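Local coordinates for protein phenol hydroxylase component phN (Pseudomonas stutzeri, PDB 3U52) that probably hydroxylates phenol at a carboxylate-bridged di-iron centre, as the large oxygenase subunit of a bacterial multicomponent monooxygenase, at residues Asp370-Pro375 with Asp412-Leu417. Sequence-based numbering, arbitrary orientation.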
loop_
_atom_site.group_PDB
_atom_site.type_symbol
_atom_site.label_atom_id
_atom_site.label_comp_id
_atom_site.label_asym_id
_atom_site.label_seq_id
_atom_site.Cartn_x
_atom_site.Cartn_y
_atom_site.Cartn_z
ATOM N N ASP A 370 29.951 -6.509 34.057
ATOM C CA ASP A 370 31.038 -7.458 34.308
ATOM C C ASP A 370 31.087 -7.910 35.742
ATOM O O ASP A 370 31.407 -9.068 36.019
ATOM C CB ASP A 370 32.383 -6.885 33.861
ATOM C CG ASP A 370 32.500 -6.819 32.343
ATOM O OD1 ASP A 370 31.707 -7.476 31.641
ATOM O OD2 ASP A 370 33.395 -6.121 31.836
ATOM N N LYS A 371 30.733 -7.003 36.652
ATOM C CA LYS A 371 30.742 -7.316 38.079
ATOM C C LYS A 371 29.618 -8.276 38.485
ATOM O O LYS A 371 29.845 -9.276 39.192
ATOM C CB LYS A 371 30.606 -6.033 38.898
ATOM C CG LYS A 371 30.933 -6.227 40.388
ATOM C CD LYS A 371 31.175 -4.894 41.097
ATOM C CE LYS A 371 32.216 -3.998 40.360
ATOM N NZ LYS A 371 32.490 -2.700 41.087
ATOM N N TYR A 372 28.390 -7.968 38.064
ATOM C CA TYR A 372 27.204 -8.671 38.581
ATOM C C TYR A 372 26.570 -9.618 37.602
ATOM O O TYR A 372 25.945 -10.575 38.039
ATOM C CB TYR A 372 26.123 -7.690 39.086
ATOM C CG TYR A 372 26.587 -6.751 40.160
ATOM C CD1 TYR A 372 26.775 -5.393 39.894
ATOM C CD2 TYR A 372 26.867 -7.216 41.420
ATOM C CE1 TYR A 372 27.206 -4.510 40.893
ATOM C CE2 TYR A 372 27.311 -6.370 42.424
ATOM C CZ TYR A 372 27.489 -5.015 42.152
ATOM O OH TYR A 372 27.931 -4.214 43.191
ATOM N N TYR A 373 26.692 -9.378 36.292
ATOM C CA TYR A 373 25.881 -10.146 35.340
ATOM C C TYR A 373 26.609 -11.123 34.435
ATOM O O TYR A 373 26.159 -12.259 34.270
ATOM C CB TYR A 373 24.838 -9.230 34.622
ATOM C CG TYR A 373 24.020 -8.444 35.645
ATOM C CD1 TYR A 373 24.167 -7.075 35.802
ATOM C CD2 TYR A 373 23.120 -9.110 36.499
ATOM C CE1 TYR A 373 23.467 -6.371 36.789
ATOM C CE2 TYR A 373 22.396 -8.408 37.470
ATOM C CZ TYR A 373 22.569 -7.054 37.616
ATOM O OH TYR A 373 21.827 -6.428 38.605
ATOM N N ARG A 374 27.741 -10.714 33.876
ATOM C CA ARG A 374 28.585 -11.594 33.061
ATOM C C ARG A 374 28.866 -12.964 33.743
ATOM O O ARG A 374 28.721 -13.985 33.101
ATOM C CB ARG A 374 29.883 -10.866 32.658
ATOM C CG ARG A 374 30.799 -11.649 31.682
ATOM C CD ARG A 374 32.023 -10.809 31.345
ATOM N NE ARG A 374 31.750 -9.828 30.302
ATOM C CZ ARG A 374 31.717 -10.124 28.998
ATOM N NH1 ARG A 374 31.911 -11.371 28.601
ATOM N NH2 ARG A 374 31.482 -9.171 28.084
ATOM N N PRO A 375 29.240 -12.982 35.046
ATOM C CA PRO A 375 29.494 -14.270 35.711
ATOM C C PRO A 375 28.266 -15.210 35.738
ATOM O O PRO A 375 28.425 -16.409 35.724
ATOM C CB PRO A 375 29.869 -13.889 37.140
ATOM C CG PRO A 375 29.940 -12.394 37.198
ATOM C CD PRO A 375 29.515 -11.814 35.916
ATOM N N ASP A 412 21.394 1.032 47.275
ATOM C CA ASP A 412 22.760 1.041 47.857
ATOM C C ASP A 412 23.501 -0.324 47.820
ATOM O O ASP A 412 24.720 -0.398 48.097
ATOM C CB ASP A 412 22.694 1.548 49.313
ATOM C CG ASP A 412 21.964 0.549 50.274
ATOM O OD1 ASP A 412 22.068 0.687 51.536
ATOM O OD2 ASP A 412 21.268 -0.365 49.779
ATOM N N ALA A 413 22.778 -1.399 47.467
ATOM C CA ALA A 413 23.307 -2.753 47.612
ATOM C C ALA A 413 22.695 -3.734 46.603
ATOM O O ALA A 413 21.750 -4.449 46.950
ATOM C CB ALA A 413 23.046 -3.249 49.030
ATOM N N PRO A 414 23.272 -3.818 45.390
ATOM C CA PRO A 414 22.732 -4.490 44.185
ATOM C C PRO A 414 22.598 -6.016 44.292
ATOM O O PRO A 414 22.045 -6.648 43.409
ATOM C CB PRO A 414 23.762 -4.140 43.090
ATOM C CG PRO A 414 24.489 -2.965 43.602
ATOM C CD PRO A 414 24.570 -3.189 45.101
ATOM N N THR A 415 23.097 -6.575 45.382
ATOM C CA THR A 415 23.097 -7.983 45.643
ATOM C C THR A 415 22.020 -8.323 46.731
ATOM O O THR A 415 21.794 -9.494 47.068
ATOM C CB THR A 415 24.546 -8.287 46.121
ATOM O OG1 THR A 415 25.244 -9.037 45.118
ATOM C CG2 THR A 415 24.592 -8.915 47.382
ATOM N N MET A 416 21.421 -7.284 47.316
ATOM C CA MET A 416 20.409 -7.449 48.367
ATOM C C MET A 416 19.010 -7.143 47.815
ATOM O O MET A 416 18.780 -6.058 47.331
ATOM C CB MET A 416 20.775 -6.520 49.543
ATOM C CG MET A 416 19.740 -6.370 50.661
ATOM S SD MET A 416 20.207 -5.239 52.041
ATOM C CE MET A 416 18.902 -5.644 53.234
ATOM N N LEU A 417 18.069 -8.080 47.909
ATOM C CA LEU A 417 16.681 -7.800 47.447
ATOM C C LEU A 417 16.039 -6.647 48.208
ATOM O O LEU A 417 16.220 -6.518 49.430
ATOM C CB LEU A 417 15.842 -9.100 47.523
ATOM C CG LEU A 417 15.728 -10.089 46.368
ATOM C CD1 LEU A 417 16.544 -9.868 45.057
ATOM C CD2 LEU A 417 15.554 -11.586 46.733
HETATM O O HOH W 1 20.995 -7.886 40.977
#
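Pro414 packs its ring against the phenol ring of Tyr372, a CH-pi contact between the first turns of helix 369-385 and a type I beta turn, Ala413 to Met416. The turn belongs to the YHS domain, in the loop between strands 409-410 and 417-424, and the contact is at the protein surface.

Ala413 opens the turn. Pro414 follows and carries most of the contact. Its CB stands over one face of the Tyr372 ring, 4.2 Å from the centroid and 20° off the normal. It is displaced toward the rim. Pro414 CG reaches the hydroxyl end, 3.7 Å from Tyr372 OH. Tyr372 has CG anti to its carbonyl carbon (chi1 -58°), which directs the ring out toward the turn. The aliphatic Lys371 CG covers the opposite face, so the ring is sandwiched. With an alanine in place of Tyr372, Pro414 would probably lose its aromatic partner and a gap would open between helix and turn.

A second link at Pro414 runs through water. One water bridges the segments, 2.9 Å from Tyr373 OH, and donates to Pro414 O at 2.9 Å. Tyr373 lays its ring against Tyr372 CB and stacks with His333, and its OH is also hydrogen-bonded to His330 ND1.

Thr415 comes next, with OG1 approaching Tyr372 CE2 obliquely at 4.3 Å. Thr415 also packs on the backbone of another protein chain, so the turn also lies at a subunit interface. Met416 closes the turn, its N donating to Ala413 O at 2.9 Å.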